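Local coordinates for putative branched-chain amino acid ABC transporter (Chromobacterium violaceum, PDB 4PYR), which is a putative branched-chain amino acid transport protein of the LppC lipoprotein family that binds glutathione in the crystal and may regulate an enzyme, at residues Ser191-Thr194 against Pro195-Val199; Pro231-Arg235 against Tyr236-Ala240. One frame throughout, in Å; residues are numbered along the deposited sequence. Where two conformers were deposited one is given.

Contact 1: residues Ser191-Thr194 against Pro195-Val199; sequences SALT and PDVPV
Thr194 O is gripped from two quarters. Val197 N gives it a weak hydrogen bond of 3.4 Å that runs fairly straight (159° at the hydrogen). A water also lies 3.0 Å from Thr194 O and 2.9 Å from Val197 O. It can donate to either carbonyl, though it has more acceptors in reach than protons. The N-H bond closes a type I beta turn from Thr194 to Val197, with Pro195 and Asp196 at its corners, and the water spans it.

Two side chains lie alongside each other at the turn. Thr194 and Asp196 point the same way, with Thr194 CG2 only 3.1 Å from Asp196 OD1. The Asp196 carboxylate carbon stands between its backbone N and carbonyl carbon (chi1 51°), which brings OD1 beside the threonine methyl. That methyl is also pressed against the proline ring, 3.5 Å from Pro195 CD.

The apolar part lies on the buried side. Leu193 CD1 meets Val199 CG2 at 3.8 Å, the two side chains crossing at a slant, while Leu193 CB lies more loosely against Val197 CG1. Leu193 also packs on Leu168 and Ala171 of helix 165-172, and Val199 on Leu179. The arrangement is a helix-to-strand connection: a tight turn leads from helix 183-192 into parallel strand 199-201, as in the alpha/beta lobes of periplasmic binding proteins.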
loop_
_atom_site.group_PDB
_atom_site.type_symbol
_atom_site.label_atom_id
_atom_site.label_comp_id
_atom_site.label_asym_id
_atom_site.label_seq_id
_atom_site.Cartn_x
_atom_site.Cartn_y
_atom_site.Cartn_z
ATOM N N SER A 191 17.735 0.466 -19.620
ATOM C CA SER A 191 18.258 0.422 -20.973
ATOM C C SER A 191 19.805 0.519 -21.053
ATOM O O SER A 191 20.399 0.065 -22.021
ATOM C CB SER A 191 17.640 1.546 -21.806
ATOM O OG SER A 191 16.247 1.329 -22.004
ATOM N N ALA A 192 20.413 1.106 -20.022
ATOM C CA ALA A 192 21.873 1.220 -19.961
ATOM C C ALA A 192 22.574 0.046 -19.288
ATOM O O ALA A 192 23.771 -0.174 -19.489
ATOM C CB ALA A 192 22.213 2.504 -19.237
ATOM N N LEU A 193 21.855 -0.656 -18.420
ATOM C CA LEU A 193 22.466 -1.709 -17.644
ATOM C C LEU A 193 22.729 -2.877 -18.535
ATOM O O LEU A 193 22.071 -3.056 -19.569
ATOM C CB LEU A 193 21.526 -2.167 -16.538
ATOM C CG LEU A 193 21.402 -1.199 -15.360
ATOM C CD1 LEU A 193 20.325 -1.707 -14.420
ATOM C CD2 LEU A 193 22.733 -1.078 -14.628
ATOM N N THR A 194 23.662 -3.721 -18.118
ATOM C CA THR A 194 23.890 -4.949 -18.861
ATOM C C THR A 194 22.549 -5.712 -18.941
ATOM O O THR A 194 21.793 -5.735 -17.958
ATOM C CB THR A 194 24.953 -5.803 -18.187
ATOM O OG1 THR A 194 25.937 -4.952 -17.591
ATOM C CG2 THR A 194 25.595 -6.689 -19.157
ATOM N N PRO A 195 22.233 -6.316 -20.110
ATOM C CA PRO A 195 20.849 -6.834 -20.251
ATOM C C PRO A 195 20.438 -7.955 -19.284
ATOM O O PRO A 195 19.250 -8.115 -18.994
ATOM C CB PRO A 195 20.801 -7.327 -21.688
ATOM C CG PRO A 195 21.855 -6.533 -22.379
ATOM C CD PRO A 195 22.965 -6.400 -21.386
ATOM N N ASP A 196 21.418 -8.692 -18.791
ATOM C CA ASP A 196 21.198 -9.886 -17.975
ATOM C C ASP A 196 21.195 -9.649 -16.463
ATOM O O ASP A 196 20.815 -10.548 -15.731
ATOM C CB ASP A 196 22.307 -10.898 -18.280
ATOM C CG ASP A 196 23.714 -10.270 -18.179
ATOM O OD1 ASP A 196 24.023 -9.376 -19.008
ATOM O OD2 ASP A 196 24.496 -10.642 -17.266
ATOM N N VAL A 197 21.643 -8.486 -15.977
ATOM C CA VAL A 197 21.689 -8.311 -14.539
ATOM C C VAL A 197 20.265 -8.267 -14.001
ATOM O O VAL A 197 19.411 -7.584 -14.536
ATOM C CB VAL A 197 22.505 -7.085 -14.047
ATOM C CG1 VAL A 197 21.888 -5.793 -14.524
ATOM C CG2 VAL A 197 22.627 -7.092 -12.525
ATOM N N PRO A 198 19.990 -9.034 -12.920
ATOM C CA PRO A 198 18.663 -8.954 -12.320
ATOM C C PRO A 198 18.364 -7.572 -11.750
ATOM O O PRO A 198 19.194 -7.012 -11.021
ATOM C CB PRO A 198 18.743 -9.975 -11.195
ATOM C CG PRO A 198 19.814 -10.916 -11.565
ATOM C CD PRO A 198 20.800 -10.126 -12.358
ATOM N N VAL A 199 17.197 -7.025 -12.075
ATOM C CA VAL A 199 16.783 -5.712 -11.649
ATOM C C VAL A 199 15.424 -5.869 -10.956
ATOM O O VAL A 199 14.540 -6.564 -11.452
ATOM C CB VAL A 199 16.691 -4.715 -12.827
ATOM C CG1 VAL A 199 16.197 -3.353 -12.351
ATOM C CG2 VAL A 199 18.063 -4.610 -13.505
HETATM O O HOH W 1 19.083 -5.767 -16.739
#

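Contact 2: residues Pro231-Arg235 against Tyr236-Ala240; sequences PAVQR and YPRPA
Arg235 NH2 donates to Tyr236 OH at 2.9 Å, and Arg235 NE adds a weak bond to the same oxygen. The setting is the C-terminal part of the weakly bonded helix 231-235, from which the chain leaves as a proline-rich loop. Arg235 has two deposited conformers; its side-chain contacts described here belong to one and may differ in the other. Both bonds are bent, at 133° at the hydrogen, and the hydroxyl lies near the guanidinium edge but tilted from the plane. Tyr236 OH is also hydrogen-bonded to Asp33 OD2 of helix 16-33. Asp33 OD1 makes a long, weak ion pair with Arg235 NE, while Arg259 NH2, of like charge, lies close to Arg235 NH2.

Two waters meet carbonyls here. One is 2.8 Å from Gln234 O and 2.6 Å from Tyr236 O, so it links Gln234 to Tyr236. The other donates to Val233 O and accepts from Arg238 NH2, 3.0 Å away. Arg238 NH2 also bonds to Trp224 O, and the arginine makes a cation-pi contact with Trp224.

Packing centres on the Tyr236 ring. Arg235 CG lies over one face, 3.9 Å from the ring centroid, in a CH-pi contact. It sits between its own backbone N and carbonyl carbon (chi1 68°), and the chain runs extended to NE, alongside the ring. Ala232 O approaches Tyr236 CD2 obliquely at 3.0 Å. Tyr236 also packs on Ala29 and Val32 of helix 16-33 and on Ile255 of helix 245-265. The Arg238 chain is bent at chi2 and chi3, and Val233 CG1 lies in the plane of its guanidinium, at the edge, 3.7 Å from Arg238 NH2.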
loop_
_atom_site.group_PDB
_atom_site.type_symbol
_atom_site.label_atom_id
_atom_site.label_comp_id
_atom_site.label_asym_id
_atom_site.label_seq_id
_atom_site.Cartn_x
_atom_site.Cartn_y
_atom_site.Cartn_z
ATOM N N PRO A 231 -8.061 -16.567 -5.315
ATOM C CA PRO A 231 -9.496 -16.763 -5.071
ATOM C C PRO A 231 -10.255 -15.470 -4.745
ATOM O O PRO A 231 -11.383 -15.272 -5.150
ATOM C CB PRO A 231 -9.512 -17.763 -3.890
ATOM C CG PRO A 231 -8.160 -17.651 -3.270
ATOM C CD PRO A 231 -7.224 -17.361 -4.405
ATOM N N ALA A 232 -9.635 -14.563 -3.992
ATOM C CA ALA A 232 -10.299 -13.299 -3.702
ATOM C C ALA A 232 -10.268 -12.338 -4.878
ATOM O O ALA A 232 -11.239 -11.651 -5.151
ATOM C CB ALA A 232 -9.678 -12.651 -2.459
ATOM N N VAL A 233 -9.137 -12.289 -5.574
ATOM C CA VAL A 233 -9.021 -11.399 -6.698
ATOM C C VAL A 233 -10.155 -11.723 -7.696
ATOM O O VAL A 233 -10.846 -10.828 -8.133
ATOM C CB VAL A 233 -7.662 -11.501 -7.377
ATOM C CG1 VAL A 233 -7.678 -10.719 -8.689
ATOM C CG2 VAL A 233 -6.572 -10.993 -6.472
ATOM N N GLN A 234 -10.388 -13.001 -7.954
ATOM C CA GLN A 234 -11.382 -13.422 -8.970
ATOM C C GLN A 234 -12.809 -13.075 -8.662
ATOM O O GLN A 234 -13.610 -12.853 -9.556
ATOM C CB GLN A 234 -11.362 -14.951 -9.113
ATOM C CG GLN A 234 -10.112 -15.502 -9.651
ATOM C CD GLN A 234 -10.241 -16.968 -9.921
ATOM O OE1 GLN A 234 -10.970 -17.702 -9.254
ATOM N NE2 GLN A 234 -9.557 -17.391 -10.920
ATOM N N ARG A 235 -13.196 -13.070 -7.392
ATOM C CA ARG A 235 -14.609 -12.913 -7.121
ATOM C C ARG A 235 -15.121 -11.475 -7.178
ATOM O O ARG A 235 -16.316 -11.258 -7.195
ATOM C CB ARG A 235 -15.025 -13.605 -5.801
ATOM C CG ARG A 235 -14.503 -12.999 -4.543
ATOM C CD ARG A 235 -15.293 -13.593 -3.371
ATOM N NE ARG A 235 -14.832 -13.019 -2.136
ATOM C CZ ARG A 235 -13.899 -13.580 -1.374
ATOM N NH1 ARG A 235 -13.362 -14.736 -1.752
ATOM N NH2 ARG A 235 -13.505 -12.981 -0.236
ATOM N N TYR A 236 -14.235 -10.481 -7.202
ATOM C CA TYR A 236 -14.714 -9.099 -7.259
ATOM C C TYR A 236 -14.581 -8.510 -8.661
ATOM O O TYR A 236 -13.613 -8.799 -9.361
ATOM C CB TYR A 236 -13.937 -8.226 -6.274
ATOM C CG TYR A 236 -14.020 -8.724 -4.864
ATOM C CD1 TYR A 236 -15.198 -8.594 -4.136
ATOM C CD2 TYR A 236 -12.965 -9.357 -4.282
ATOM C CE1 TYR A 236 -15.323 -9.140 -2.875
ATOM C CE2 TYR A 236 -13.064 -9.879 -2.986
ATOM C CZ TYR A 236 -14.260 -9.768 -2.303
ATOM O OH TYR A 236 -14.389 -10.314 -1.032
ATOM N N PRO A 237 -15.548 -7.678 -9.050
ATOM C CA PRO A 237 -15.469 -7.120 -10.409
ATOM C C PRO A 237 -14.321 -6.119 -10.525
ATOM O O PRO A 237 -13.939 -5.478 -9.534
ATOM C CB PRO A 237 -16.822 -6.412 -10.578
ATOM C CG PRO A 237 -17.122 -5.943 -9.185
ATOM C CD PRO A 237 -16.713 -7.153 -8.306
ATOM N N ARG A 238 -13.745 -6.038 -11.722
ATOM C CA ARG A 238 -12.731 -5.026 -11.999
ATOM C C ARG A 238 -13.461 -3.680 -12.007
ATOM O O ARG A 238 -14.694 -3.635 -12.189
ATOM C CB ARG A 238 -12.035 -5.283 -13.329
ATOM C CG ARG A 238 -11.528 -6.700 -13.547
ATOM C CD ARG A 238 -10.553 -7.179 -12.505
ATOM N NE ARG A 238 -9.295 -6.425 -12.505
ATOM C CZ ARG A 238 -8.223 -6.740 -11.786
ATOM N NH1 ARG A 238 -7.145 -5.965 -11.878
ATOM N NH2 ARG A 238 -8.225 -7.795 -10.955
ATOM N N PRO A 239 -12.737 -2.560 -11.823
ATOM C CA PRO A 239 -13.452 -1.280 -11.912
ATOM C C PRO A 239 -14.040 -1.063 -13.304
ATOM O O PRO A 239 -13.508 -1.538 -14.330
ATOM C CB PRO A 239 -12.378 -0.211 -11.602
ATOM C CG PRO A 239 -11.107 -0.919 -11.377
ATOM C CD PRO A 239 -11.296 -2.410 -11.549
ATOM N N ALA A 240 -15.171 -0.368 -13.310
ATOM C CA ALA A 240 -15.855 0.019 -14.520
ATOM C C ALA A 240 -14.923 0.868 -15.376
ATOM O O ALA A 240 -14.769 0.611 -16.534
ATOM C CB ALA A 240 -17.121 0.798 -14.182
HETATM O O HOH W 2 -10.385 -9.824 -10.660
HETATM O O HOH W 3 -12.986 -10.630 -11.053
#

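Both contacts lie where the chain leaves a helix, but they serve different lobes. The centre of contact 1 lies about 27 Å from the centre of the chain, and its chain leads into a strand of the mixed sheet. The centre of contact 2 lies about 18 Å from the centre of the chain. Its loop leads towards helix 245-265 and packs on helix 16-33. The centres of contact 1 and contact 2 are about 35 Å apart, and the two share no element. Each is partly buried. Contact 1 relies on backbone groups, one water and aliphatic side chains, with Thr194 and Asp196 at its exposed side. Contact 2 relies on arginines, an aromatic ring and two waters. Neither reaches the glutathione pocket.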